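Local coordinates for PAN2-PAN3 deadenylation complex catalytic subunit pan2 (Neurospora crassa, PDB 4CZW), which probably shortens mRNA poly(A) tails as the catalytic exonuclease subunit of the Pan2-Pan3 deadenylation complex, releasing 5'-AMP, at residues 16-21 against 26-31; 92-97 against 539-544; 432-437 against 484-489; 446-451 against 555-560; 514-517 against 523-526. All coordinates share one frame; numbering follows the deposited sequence.

Interaction 1. Residues 16-21 against 26-31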
# COMPACT_ATOMS: atom_id res chain seq x y z
N CYS A 16 -15.69 11.83 -2.63
CA CYS A 16 -15.70 11.72 -4.09
C CYS A 16 -16.37 10.42 -4.53
O CYS A 16 -15.92 9.33 -4.18
CB CYS A 16 -14.28 11.81 -4.64
SG CYS A 16 -13.41 13.32 -4.19
N GLU A 17 -17.45 10.55 -5.29
CA GLU A 17 -18.20 9.40 -5.77
C GLU A 17 -17.74 8.94 -7.15
O GLU A 17 -17.46 9.76 -8.03
CB GLU A 17 -19.70 9.70 -5.81
CG GLU A 17 -20.40 9.59 -4.48
CD GLU A 17 -21.90 9.78 -4.60
OE1 GLU A 17 -22.34 10.50 -5.52
OE2 GLU A 17 -22.64 9.19 -3.78
N ILE A 18 -17.65 7.63 -7.33
CA ILE A 18 -17.37 7.04 -8.64
C ILE A 18 -18.69 6.70 -9.33
O ILE A 18 -19.50 5.95 -8.79
CB ILE A 18 -16.51 5.78 -8.52
CG1 ILE A 18 -15.18 6.10 -7.83
CG2 ILE A 18 -16.26 5.17 -9.90
CD1 ILE A 18 -14.26 4.90 -7.68
N LYS A 19 -18.90 7.25 -10.52
CA LYS A 19 -20.12 6.96 -11.27
C LYS A 19 -19.88 5.83 -12.27
O LYS A 19 -18.86 5.82 -12.97
CB LYS A 19 -20.63 8.22 -11.98
CG LYS A 19 -21.14 9.28 -11.02
CD LYS A 19 -21.90 10.38 -11.74
CE LYS A 19 -22.55 11.33 -10.74
NZ LYS A 19 -23.42 12.34 -11.41
N TYR A 20 -20.83 4.90 -12.34
CA TYR A 20 -20.65 3.67 -13.09
C TYR A 20 -21.45 3.59 -14.38
O TYR A 20 -22.47 4.27 -14.55
CB TYR A 20 -21.00 2.47 -12.21
CG TYR A 20 -20.06 2.32 -11.05
CD1 TYR A 20 -20.28 2.98 -9.85
CD2 TYR A 20 -18.92 1.54 -11.17
CE1 TYR A 20 -19.41 2.86 -8.80
CE2 TYR A 20 -18.04 1.41 -10.13
CZ TYR A 20 -18.28 2.07 -8.94
OH TYR A 20 -17.41 1.95 -7.90
N SER A 21 -20.99 2.73 -15.29
CA SER A 21 -21.70 2.46 -16.53
C SER A 21 -21.56 0.99 -16.90
O SER A 21 -20.96 0.21 -16.16
CB SER A 21 -21.19 3.36 -17.65
N ASP A 26 -13.54 1.87 -15.94
CA ASP A 26 -12.50 2.31 -16.87
C ASP A 26 -12.87 3.59 -17.62
O ASP A 26 -11.99 4.38 -17.97
CB ASP A 26 -12.18 1.20 -17.87
CG ASP A 26 -11.28 0.13 -17.29
OD1 ASP A 26 -10.34 0.49 -16.53
OD2 ASP A 26 -11.50 -1.06 -17.59
N ASP A 27 -14.16 3.79 -17.86
CA ASP A 27 -14.60 4.95 -18.61
C ASP A 27 -14.69 6.20 -17.73
O ASP A 27 -14.68 7.32 -18.24
CB ASP A 27 -15.95 4.68 -19.27
CG ASP A 27 -16.21 5.57 -20.47
OD1 ASP A 27 -15.27 5.82 -21.25
OD2 ASP A 27 -17.37 6.03 -20.62
N PHE A 28 -14.79 5.99 -16.42
CA PHE A 28 -14.87 7.10 -15.47
C PHE A 28 -13.61 7.97 -15.54
O PHE A 28 -12.49 7.45 -15.54
CB PHE A 28 -15.07 6.58 -14.04
CG PHE A 28 -15.24 7.66 -13.01
CD1 PHE A 28 -16.49 8.22 -12.77
CD2 PHE A 28 -14.16 8.09 -12.26
CE1 PHE A 28 -16.65 9.20 -11.82
CE2 PHE A 28 -14.32 9.08 -11.30
CZ PHE A 28 -15.56 9.63 -11.08
N ASP A 29 -13.81 9.28 -15.60
CA ASP A 29 -12.70 10.21 -15.79
C ASP A 29 -11.98 10.53 -14.49
O ASP A 29 -12.25 11.55 -13.85
CB ASP A 29 -13.22 11.49 -16.44
CG ASP A 29 -12.09 12.39 -16.92
OD1 ASP A 29 -10.96 11.89 -17.09
OD2 ASP A 29 -12.35 13.59 -17.14
N PHE A 30 -11.06 9.65 -14.10
CA PHE A 30 -10.25 9.86 -12.90
C PHE A 30 -9.28 11.03 -13.08
O PHE A 30 -8.90 11.68 -12.10
CB PHE A 30 -9.48 8.59 -12.54
CG PHE A 30 -10.33 7.50 -11.95
CD1 PHE A 30 -10.80 7.60 -10.65
CD2 PHE A 30 -10.64 6.37 -12.68
CE1 PHE A 30 -11.57 6.60 -10.09
CE2 PHE A 30 -11.41 5.36 -12.13
CZ PHE A 30 -11.88 5.48 -10.84
N GLY A 31 -8.88 11.28 -14.32
CA GLY A 31 -7.93 12.34 -14.63
C GLY A 31 -8.46 13.73 -14.32
O GLY A 31 -7.70 14.69 -14.24

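Interaction 2. Residues 92-97 against 539-544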
# COMPACT_ATOMS: atom_id res chain seq x y z
N LEU A 92 2.07 2.99 -6.19
CA LEU A 92 2.01 4.43 -5.98
C LEU A 92 3.26 5.14 -6.51
O LEU A 92 3.23 6.34 -6.76
CB LEU A 92 1.82 4.75 -4.50
CG LEU A 92 0.48 4.32 -3.89
CD1 LEU A 92 0.42 4.67 -2.41
CD2 LEU A 92 -0.68 4.94 -4.65
N GLN A 93 4.34 4.39 -6.67
CA GLN A 93 5.59 4.96 -7.17
C GLN A 93 5.79 4.64 -8.65
O GLN A 93 6.54 5.33 -9.35
CB GLN A 93 6.78 4.48 -6.35
CG GLN A 93 7.07 2.99 -6.48
CD GLN A 93 8.25 2.56 -5.62
OE1 GLN A 93 8.78 3.34 -4.83
NE2 GLN A 93 8.66 1.30 -5.77
N LYS A 94 5.12 3.59 -9.13
CA LYS A 94 5.17 3.24 -10.55
C LYS A 94 4.05 3.90 -11.33
O LYS A 94 4.22 4.26 -12.49
CB LYS A 94 5.09 1.72 -10.74
CG LYS A 94 6.34 0.94 -10.36
CD LYS A 94 6.30 -0.45 -10.98
CE LYS A 94 7.40 -1.33 -10.44
NZ LYS A 94 8.73 -0.67 -10.48
N GLY A 95 2.90 4.04 -10.68
CA GLY A 95 1.68 4.53 -11.31
C GLY A 95 1.83 5.80 -12.13
O GLY A 95 2.22 6.85 -11.62
N GLU A 96 1.53 5.69 -13.42
CA GLU A 96 1.61 6.82 -14.33
C GLU A 96 0.24 7.47 -14.50
O GLU A 96 0.12 8.57 -15.04
CB GLU A 96 2.15 6.37 -15.69
CG GLU A 96 3.54 5.75 -15.63
CD GLU A 96 3.92 5.03 -16.91
OE1 GLU A 96 3.00 4.67 -17.68
OE2 GLU A 96 5.12 4.82 -17.14
N GLY A 97 -0.79 6.78 -14.02
CA GLY A 97 -2.16 7.27 -14.11
C GLY A 97 -2.55 8.12 -12.92
O GLY A 97 -1.75 8.32 -12.00
N LEU A 539 7.95 -10.20 -12.39
CA LEU A 539 8.14 -10.02 -13.83
C LEU A 539 8.10 -8.54 -14.22
O LEU A 539 8.81 -8.12 -15.14
CB LEU A 539 7.08 -10.79 -14.61
CG LEU A 539 7.20 -12.32 -14.56
CD1 LEU A 539 6.00 -12.98 -15.22
CD2 LEU A 539 8.49 -12.78 -15.23
N VAL A 540 7.28 -7.76 -13.53
CA VAL A 540 7.21 -6.32 -13.78
C VAL A 540 8.52 -5.64 -13.37
O VAL A 540 9.07 -4.84 -14.13
CB VAL A 540 6.04 -5.67 -13.02
CG1 VAL A 540 6.11 -4.15 -13.12
CG2 VAL A 540 4.71 -6.18 -13.56
N ASN A 541 9.00 -5.97 -12.18
CA ASN A 541 10.22 -5.36 -11.66
C ASN A 541 11.49 -5.89 -12.32
O ASN A 541 12.57 -5.31 -12.17
CB ASN A 541 10.31 -5.55 -10.14
CG ASN A 541 9.35 -4.65 -9.39
OD1 ASN A 541 9.61 -3.46 -9.22
ND2 ASN A 541 8.24 -5.21 -8.93
N LEU A 542 11.37 -7.00 -13.04
CA LEU A 542 12.49 -7.52 -13.81
C LEU A 542 12.65 -6.72 -15.10
O LEU A 542 13.70 -6.77 -15.75
CB LEU A 542 12.31 -9.01 -14.12
CG LEU A 542 12.59 -9.98 -12.97
CD1 LEU A 542 12.34 -11.42 -13.40
CD2 LEU A 542 14.02 -9.81 -12.47
N GLY A 543 11.60 -5.99 -15.46
CA GLY A 543 11.64 -5.13 -16.63
C GLY A 543 11.00 -5.75 -17.86
O GLY A 543 11.17 -5.24 -18.97
N CYS A 544 10.26 -6.83 -17.66
CA CYS A 544 9.64 -7.55 -18.77
C CYS A 544 8.58 -6.71 -19.48
O CYS A 544 7.98 -5.82 -18.88
CB CYS A 544 9.01 -8.85 -18.28
SG CYS A 544 10.18 -10.04 -17.60

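Interaction 3. Residues 432-437 against 484-489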
# COMPACT_ATOMS: atom_id res chain seq x y z
N GLU A 432 18.32 -21.71 -15.57
CA GLU A 432 19.62 -21.39 -16.13
C GLU A 432 19.54 -20.57 -17.42
O GLU A 432 20.28 -19.60 -17.60
CB GLU A 432 20.41 -22.67 -16.39
CG GLU A 432 21.77 -22.45 -17.03
CD GLU A 432 22.47 -23.75 -17.39
OE1 GLU A 432 21.88 -24.82 -17.14
OE2 GLU A 432 23.60 -23.69 -17.91
N THR A 433 18.63 -20.96 -18.32
CA THR A 433 18.60 -20.39 -19.66
C THR A 433 17.48 -19.36 -19.87
O THR A 433 17.59 -18.50 -20.74
CB THR A 433 18.44 -21.49 -20.72
OG1 THR A 433 17.22 -22.21 -20.50
CG2 THR A 433 19.61 -22.47 -20.65
N GLU A 434 16.42 -19.46 -19.08
CA GLU A 434 15.26 -18.59 -19.26
C GLU A 434 15.06 -17.62 -18.11
O GLU A 434 14.00 -17.62 -17.47
CB GLU A 434 14.00 -19.42 -19.47
CG GLU A 434 13.97 -20.18 -20.79
CD GLU A 434 12.69 -20.98 -20.97
OE1 GLU A 434 12.24 -21.62 -20.00
OE2 GLU A 434 12.13 -20.96 -22.09
N ILE A 435 16.06 -16.78 -17.84
CA ILE A 435 15.94 -15.75 -16.81
C ILE A 435 15.40 -14.46 -17.42
O ILE A 435 16.07 -13.84 -18.25
CB ILE A 435 17.28 -15.48 -16.12
CG1 ILE A 435 17.77 -16.73 -15.39
CG2 ILE A 435 17.15 -14.31 -15.15
CD1 ILE A 435 19.06 -16.53 -14.62
N PRO A 436 14.19 -14.06 -17.01
CA PRO A 436 13.51 -12.87 -17.54
C PRO A 436 14.29 -11.58 -17.31
O PRO A 436 14.93 -11.42 -16.27
CB PRO A 436 12.19 -12.85 -16.77
CG PRO A 436 11.99 -14.26 -16.32
CD PRO A 436 13.36 -14.77 -16.03
N GLY A 437 14.22 -10.67 -18.28
CA GLY A 437 14.90 -9.39 -18.18
C GLY A 437 14.16 -8.30 -18.92
O GLY A 437 13.02 -8.49 -19.33
N GLY A 484 12.03 -16.97 -28.43
CA GLY A 484 12.82 -18.16 -28.23
C GLY A 484 12.27 -19.37 -28.97
O GLY A 484 11.29 -19.27 -29.70
N SER A 485 12.92 -20.52 -28.77
CA SER A 485 12.52 -21.76 -29.42
C SER A 485 11.12 -22.21 -29.01
O SER A 485 10.36 -22.73 -29.82
CB SER A 485 13.53 -22.87 -29.12
OG SER A 485 13.65 -23.06 -27.72
N ARG A 486 10.79 -22.00 -27.74
CA ARG A 486 9.47 -22.36 -27.23
C ARG A 486 8.55 -21.15 -27.18
O ARG A 486 7.79 -20.97 -26.22
CB ARG A 486 9.58 -23.00 -25.84
CG ARG A 486 10.08 -24.44 -25.87
CD ARG A 486 10.07 -25.06 -24.49
NE ARG A 486 11.06 -24.44 -23.61
CZ ARG A 486 11.24 -24.78 -22.33
NH1 ARG A 486 10.50 -25.73 -21.79
NH2 ARG A 486 12.16 -24.16 -21.61
N GLU A 487 8.62 -20.31 -28.21
CA GLU A 487 7.73 -19.17 -28.33
C GLU A 487 6.29 -19.64 -28.49
O GLU A 487 5.99 -20.43 -29.38
CB GLU A 487 8.14 -18.29 -29.52
CG GLU A 487 7.22 -17.10 -29.76
CD GLU A 487 7.59 -16.33 -31.00
OE1 GLU A 487 8.56 -16.72 -31.69
OE2 GLU A 487 6.91 -15.32 -31.30
N GLY A 488 5.42 -19.17 -27.61
CA GLY A 488 4.03 -19.58 -27.63
C GLY A 488 3.71 -20.55 -26.50
O GLY A 488 2.54 -20.77 -26.18
N VAL A 489 4.75 -21.12 -25.90
CA VAL A 489 4.57 -22.07 -24.81
C VAL A 489 4.43 -21.35 -23.47
O VAL A 489 5.26 -20.51 -23.12
CB VAL A 489 5.75 -23.06 -24.73
CG1 VAL A 489 5.53 -24.06 -23.60
CG2 VAL A 489 5.93 -23.78 -26.05

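Interaction 4. Residues 446-451 against 555-560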
# COMPACT_ATOMS: atom_id res chain seq x y z
N THR A 446 -5.92 -13.16 -18.77
CA THR A 446 -6.55 -13.68 -17.56
C THR A 446 -8.03 -13.99 -17.76
O THR A 446 -8.63 -13.62 -18.77
CB THR A 446 -6.41 -12.70 -16.38
OG1 THR A 446 -7.14 -11.50 -16.66
CG2 THR A 446 -4.95 -12.35 -16.13
N GLU A 447 -8.62 -14.68 -16.78
CA GLU A 447 -10.05 -14.98 -16.79
C GLU A 447 -10.70 -14.48 -15.50
O GLU A 447 -10.10 -14.57 -14.42
CB GLU A 447 -10.29 -16.48 -16.96
CG GLU A 447 -9.66 -17.08 -18.21
CD GLU A 447 -10.27 -16.56 -19.50
OE1 GLU A 447 -11.39 -16.02 -19.46
OE2 GLU A 447 -9.62 -16.69 -20.56
N PHE A 448 -11.92 -13.97 -15.60
CA PHE A 448 -12.59 -13.36 -14.46
C PHE A 448 -13.73 -14.21 -13.91
O PHE A 448 -14.27 -15.07 -14.61
CB PHE A 448 -13.14 -11.97 -14.82
CG PHE A 448 -12.09 -10.97 -15.21
CD1 PHE A 448 -10.75 -11.19 -14.94
CD2 PHE A 448 -12.46 -9.79 -15.84
CE1 PHE A 448 -9.79 -10.26 -15.30
CE2 PHE A 448 -11.50 -8.85 -16.20
CZ PHE A 448 -10.17 -9.09 -15.93
N ILE A 449 -14.09 -13.96 -12.66
CA ILE A 449 -15.31 -14.50 -12.07
C ILE A 449 -16.01 -13.39 -11.29
O ILE A 449 -15.41 -12.35 -11.01
CB ILE A 449 -15.04 -15.71 -11.15
CG1 ILE A 449 -13.98 -15.38 -10.11
CG2 ILE A 449 -14.63 -16.93 -11.97
CD1 ILE A 449 -14.54 -14.97 -8.76
N ARG A 450 -17.27 -13.62 -10.93
CA ARG A 450 -18.03 -12.61 -10.20
C ARG A 450 -18.03 -12.87 -8.70
O ARG A 450 -18.17 -14.01 -8.25
CB ARG A 450 -19.47 -12.56 -10.71
CG ARG A 450 -19.60 -12.22 -12.18
CD ARG A 450 -20.42 -10.95 -12.37
NE ARG A 450 -20.90 -10.81 -13.75
CZ ARG A 450 -22.08 -11.25 -14.17
NH1 ARG A 450 -22.90 -11.86 -13.33
NH2 ARG A 450 -22.44 -11.08 -15.43
N LEU A 451 -17.87 -11.81 -7.92
CA LEU A 451 -17.90 -11.91 -6.46
C LEU A 451 -19.13 -11.21 -5.89
O LEU A 451 -19.87 -10.54 -6.61
CB LEU A 451 -16.63 -11.31 -5.85
CG LEU A 451 -15.34 -12.11 -6.06
CD1 LEU A 451 -14.18 -11.42 -5.37
CD2 LEU A 451 -15.51 -13.53 -5.55
N PHE A 555 -4.98 -5.76 -15.82
CA PHE A 555 -4.14 -5.17 -14.78
C PHE A 555 -4.95 -4.59 -13.62
O PHE A 555 -4.52 -4.62 -12.47
CB PHE A 555 -3.24 -4.09 -15.37
CG PHE A 555 -2.18 -4.61 -16.30
CD1 PHE A 555 -1.70 -5.90 -16.16
CD2 PHE A 555 -1.67 -3.82 -17.31
CE1 PHE A 555 -0.72 -6.39 -17.01
CE2 PHE A 555 -0.70 -4.30 -18.17
CZ PHE A 555 -0.22 -5.58 -18.01
N ARG A 556 -6.13 -4.06 -13.94
CA ARG A 556 -7.00 -3.49 -12.93
C ARG A 556 -7.52 -4.54 -11.95
O ARG A 556 -7.52 -4.33 -10.74
CB ARG A 556 -8.17 -2.76 -13.59
CG ARG A 556 -9.33 -2.47 -12.64
CD ARG A 556 -10.28 -1.45 -13.23
NE ARG A 556 -9.69 -0.11 -13.24
CZ ARG A 556 -9.80 0.75 -12.23
NH1 ARG A 556 -10.48 0.42 -11.14
NH2 ARG A 556 -9.24 1.95 -12.32
N VAL A 557 -7.95 -5.68 -12.49
CA VAL A 557 -8.47 -6.77 -11.67
C VAL A 557 -7.32 -7.53 -11.01
O VAL A 557 -7.45 -8.01 -9.88
CB VAL A 557 -9.34 -7.73 -12.50
CG1 VAL A 557 -9.93 -8.82 -11.62
CG2 VAL A 557 -10.45 -6.95 -13.19
N ILE A 558 -6.19 -7.61 -11.71
CA ILE A 558 -4.97 -8.16 -11.13
C ILE A 558 -4.50 -7.25 -9.99
O ILE A 558 -3.84 -7.70 -9.04
CB ILE A 558 -3.85 -8.31 -12.19
CG1 ILE A 558 -4.23 -9.38 -13.22
CG2 ILE A 558 -2.51 -8.68 -11.56
CD1 ILE A 558 -3.21 -9.55 -14.32
N ASN A 559 -4.88 -5.98 -10.08
CA ASN A 559 -4.49 -4.94 -9.12
C ASN A 559 -2.99 -4.71 -9.16
O ASN A 559 -2.28 -4.94 -8.18
CB ASN A 559 -4.95 -5.30 -7.70
CG ASN A 559 -4.99 -4.10 -6.77
OD1 ASN A 559 -5.44 -4.20 -5.63
ND2 ASN A 559 -4.54 -2.95 -7.26
N ILE A 560 -2.51 -4.25 -10.31
CA ILE A 560 -1.09 -3.99 -10.51
C ILE A 560 -0.90 -2.81 -11.46
O ILE A 560 -1.80 -2.48 -12.24
CB ILE A 560 -0.36 -5.24 -11.06
CG1 ILE A 560 1.14 -5.16 -10.77
CG2 ILE A 560 -0.64 -5.42 -12.54
CD1 ILE A 560 1.90 -6.40 -11.19

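Interaction 5. Residues 514-517 against 523-526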
# COMPACT_ATOMS: atom_id res chain seq x y z
N PRO A 514 -16.27 -24.82 -11.38
CA PRO A 514 -16.01 -24.91 -9.94
C PRO A 514 -14.97 -25.96 -9.57
O PRO A 514 -14.30 -25.84 -8.55
CB PRO A 514 -17.38 -25.29 -9.36
CG PRO A 514 -18.35 -24.72 -10.33
CD PRO A 514 -17.71 -24.87 -11.68
N THR A 515 -14.83 -26.99 -10.41
CA THR A 515 -13.85 -28.04 -10.19
C THR A 515 -12.43 -27.49 -10.29
O THR A 515 -11.55 -27.86 -9.51
CB THR A 515 -14.03 -29.20 -11.19
OG1 THR A 515 -15.35 -29.74 -11.05
CG2 THR A 515 -13.00 -30.30 -10.93
N ASP A 516 -12.21 -26.59 -11.26
CA ASP A 516 -10.90 -26.00 -11.48
C ASP A 516 -10.40 -25.22 -10.27
O ASP A 516 -9.20 -25.12 -10.03
CB ASP A 516 -10.93 -25.08 -12.70
CG ASP A 516 -11.30 -25.81 -13.98
OD1 ASP A 516 -10.48 -26.60 -14.48
OD2 ASP A 516 -12.42 -25.58 -14.49
N LEU A 517 -11.33 -24.67 -9.50
CA LEU A 517 -10.98 -23.86 -8.34
C LEU A 517 -11.16 -24.62 -7.03
O LEU A 517 -10.83 -24.12 -5.96
CB LEU A 517 -11.82 -22.58 -8.31
CG LEU A 517 -11.73 -21.70 -9.56
CD1 LEU A 517 -12.56 -20.43 -9.38
CD2 LEU A 517 -10.29 -21.36 -9.89
N GLN A 523 -7.54 -30.27 -11.27
CA GLN A 523 -6.42 -30.86 -11.99
C GLN A 523 -5.44 -29.77 -12.41
O GLN A 523 -4.47 -30.03 -13.12
CB GLN A 523 -6.91 -31.63 -13.21
CG GLN A 523 -7.71 -32.87 -12.88
CD GLN A 523 -6.89 -33.92 -12.16
OE1 GLN A 523 -7.30 -34.46 -11.14
NE2 GLN A 523 -5.71 -34.21 -12.71
N ARG A 524 -5.71 -28.55 -11.95
CA ARG A 524 -4.91 -27.39 -12.33
C ARG A 524 -3.82 -27.10 -11.31
O ARG A 524 -3.76 -27.73 -10.25
CB ARG A 524 -5.81 -26.16 -12.48
CG ARG A 524 -7.12 -26.42 -13.21
CD ARG A 524 -6.88 -26.84 -14.64
NE ARG A 524 -8.14 -27.02 -15.37
CZ ARG A 524 -8.22 -27.37 -16.65
NH1 ARG A 524 -7.12 -27.58 -17.35
NH2 ARG A 524 -9.41 -27.50 -17.22
N ASN A 525 -2.96 -26.14 -11.63
CA ASN A 525 -1.99 -25.64 -10.67
C ASN A 525 -2.64 -24.60 -9.78
O ASN A 525 -2.33 -23.41 -9.87
CB ASN A 525 -0.77 -25.06 -11.38
CG ASN A 525 0.36 -24.72 -10.43
OD1 ASN A 525 0.50 -25.34 -9.37
ND2 ASN A 525 1.17 -23.73 -10.79
N LEU A 526 -3.55 -25.04 -8.93
CA LEU A 526 -4.31 -24.14 -8.07
C LEU A 526 -3.43 -23.56 -6.97
O LEU A 526 -2.86 -24.29 -6.16
CB LEU A 526 -5.51 -24.88 -7.45
CG LEU A 526 -6.57 -24.00 -6.79
CD1 LEU A 526 -7.23 -23.09 -7.81
CD2 LEU A 526 -7.61 -24.86 -6.10

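Interaction 1. Residues 16-21 against 26-31
Lys19 and Phe28 are the pair whose backbones come nearest, 6.7 Å between their CA atoms; the extended run 16-21 passes a looser loop, 26-31, with no backbone hydrogen bond between them. The Phe28 ring bridges that gap. Its CG lies opposite the backbone N (chi1 -177°), which carries the ring across to the chain of Ile18 and Lys19. There it lies against the backbone, CE1 3.2 Å from Lys19 N, which sits oblique to the ring. The side chain of Ile18 crosses the ring at about a right angle and sets its CG2 methyl over one face, 4.2 Å from the centroid and only 13° off the ring normal, a CH-pi contact. The same methyl also lies over a face of the Tyr20 ring, 3.8 Å above its plane, and is thus held between two aromatic faces. The second branch of Ile18 goes to the other phenylalanine: CD1 meets the edge of Phe30, 4.0 Å from CE1, close to the plane of that ring. Within its own loop Phe28 turns CD2 over the centre of the Phe30 face, so the two rings and Ile18 form one apolar cluster at the surface of the USP-like domain. Phe367 joins the cluster, meeting Phe30 edge to face and touching Ile18. All of this lies ahead of strand 40-41, with Cys16 O hydrogen-bonded to Asn43 in the following loop.

Interaction 2. Residues 92-97 against 539-544
This is a domain-domain contact: Lys94, the last residue of helix 81-94 in the pseudo-USP domain, reaches over to Val540 and Asn541 at the end of helix 529-541 in the RNase H-like exonuclease domain. The helix ends are well apart, 10.0 Å between the CA atoms of Lys94 and Asn541, and the lysine side chain spans the distance. Its hydrocarbon part touches apolar surface, CE lying 4.1 Å from Val540 CG1. At the tip the chain bends (chi4 -50°), turning the ammonium group to the side-chain oxygen of Asn541. The resulting hydrogen bond, from Lys94 NZ to Asn541 OD1 at 3.2 Å, is weak. The amide is steadied mainly from its other end, where ND2 donates to Trp537 O one turn back in the same helix. Asp90 adds a long, weak ion pair to Lys94 and a weak hydrogen bond to Asn541 ND2. Lys406 of helix 404-407 packs against both residues and Trp405 against Asn541; Val540 and Asn541 are buried. Both helices end here. Gly95 is the first residue to leave the helical conformation on the USP side; on the exonuclease side Gly543, with positive phi, terminates the helix in a Schellman motif. Two backbone bonds close that turn: Cys544 N to Leu539 O at 3.2 Å, and Gly543 N to Val540 O at 3.1 Å.

Interaction 3. Residues 432-437 against 484-489
Glu434 and Arg486 both start with CG opposite the carbonyl carbon (chi1 -69° in the glutamate), and each sends its side chain out of its loop toward the other. The glutamate continues nearly straight; the arginine bends at chi3 (-67°), which brings its guanidinium across the carboxylate, the two side chains crossing at about a right angle. They meet in a salt bridge, Arg486 NH2 to Glu434 OE1 at 3.0 Å, with Glu434 OE2 at 3.2 Å from the same nitrogen. The planes of the two groups are only 10° apart, yet this is not a side-by-side fork: NH2 stands above the carboxylate plane, tilted from it, and lies close to both oxygens, the salt bridge being to OE1. Two consecutive beta turns present Arg486, a type I from Gly484 to Glu487 and a type II from Arg486 to Val489. They form the connection between strands 471-481 and 490-496 of the exonuclease sheet, while Glu434 lies on the linker leading into strand 441-451. Each charge has a stronger second partner: Arg481 NE binds Glu434 OE2, and Glu427 OE1 takes Arg486 NH1. Glu434 is therefore probably a shared anion between two arginines, and the contact with Arg486 is one link in a surface charge network.

Interaction 4. Residues 446-451 against 555-560
One face of the Phe448 ring carries the isopropyl group of Val557, the two side chains meeting from opposite directions; the ring also meets His472, their planes at about 40°. This joins strand 441-451, in the sheet of the RNase H-like exonuclease fold, to helix 551-558 packed across it. Both methyls of the valine are used: CG2 lies 3.5 Å from Phe448 CZ, while CG1 stands 3.9 Å above the ring plane toward its rim. Phe448 has CG opposite its carbonyl carbon (chi1 -63°), which swings the ring over toward the helix. An alanine here is likely to leave Val557 without the face it rests on and to open a gap between strand and helix beside His472. Two residues earlier, Thr446 touches Ile558 through methyls alone, CG2 to CD1 at 3.8 Å. Its hydroxyl is placed between the backbone N and the carbonyl carbon (chi1 65°) and is hydrogen-bonded to OD2 of Asp554, probably a metal ligand. The intervening Glu447, another probable ligand of the catalytic metals, takes no part in this packing. Strand and helix thus dock beside two likely metal ligands, with a threonine that probably helps position one of them. The helix then ends in a Schellman motif at Asn559, whose phi is positive, and Ile560 N bonds back to Phe555 O at 3.0 Å.

Interaction 5. Residues 514-517 against 523-526
A short, weakly bonded helix, 514-517, packs back on residues 523-526, which run into strand 525-527, a partner of strand 490-496 in the exonuclease sheet; Asp516 with Arg524 and Leu517 with Leu526 make the join. The polar half is a salt bridge to a single carboxylate oxygen. Arg524 bends at chi2 (-64°), and its NE donates to Asp516 OD1 at 2.5 Å with an N-H...O angle of 164°. That oxygen lies in the guanidinium plane at the edge of the group, and is approached on its anti side, 25° out of the carboxylate plane. A weak second bond runs from Arg524 NH2 to the same OD1, 3.1 Å. The other oxygen, OD2, is hydrogen-bonded to Thr513 OG1, which helps fix the carboxylate's rotation. A leucine in place of Arg524 would probably leave Asp516 OD1 without its cationic mate and the carboxylate, still tied to Thr513, freer to turn. Tyr495 of strand 490-496 packs against Asp516, Arg524 and Leu526, tying the local contact to the sheet. Between the two partners on the strand side, Asn525 centres an inverse gamma turn. Leu526 follows it and points toward the helix, where CD1 meets Leu517 CD2 at 4.1 Å and CD2 lies 3.3 Å from Leu517 O.

Interactions 1 and 4 meet where the USP-like and exonuclease domains adjoin: Asp26 OD1 is 3.4 Å from Arg556 NE, a long and weak ion pair. Interaction 2 is a second bridge between these domains, and it touches two others: Val540 CG2 lies 3.7 Å from Ile560 CD1 in interaction 4, and Cys544 SG 3.6 Å from Pro436 CB in interaction 3. Interactions 4 and 5, about 17 Å apart between centres, reach the same exonuclease sheet. Interaction 4 contains Glu447, a probable ligand of the catalytic metals; the Leu517 side chain in interaction 5 is about 9 Å from that of Glu447. Interactions 1 and 3 lie away from this site.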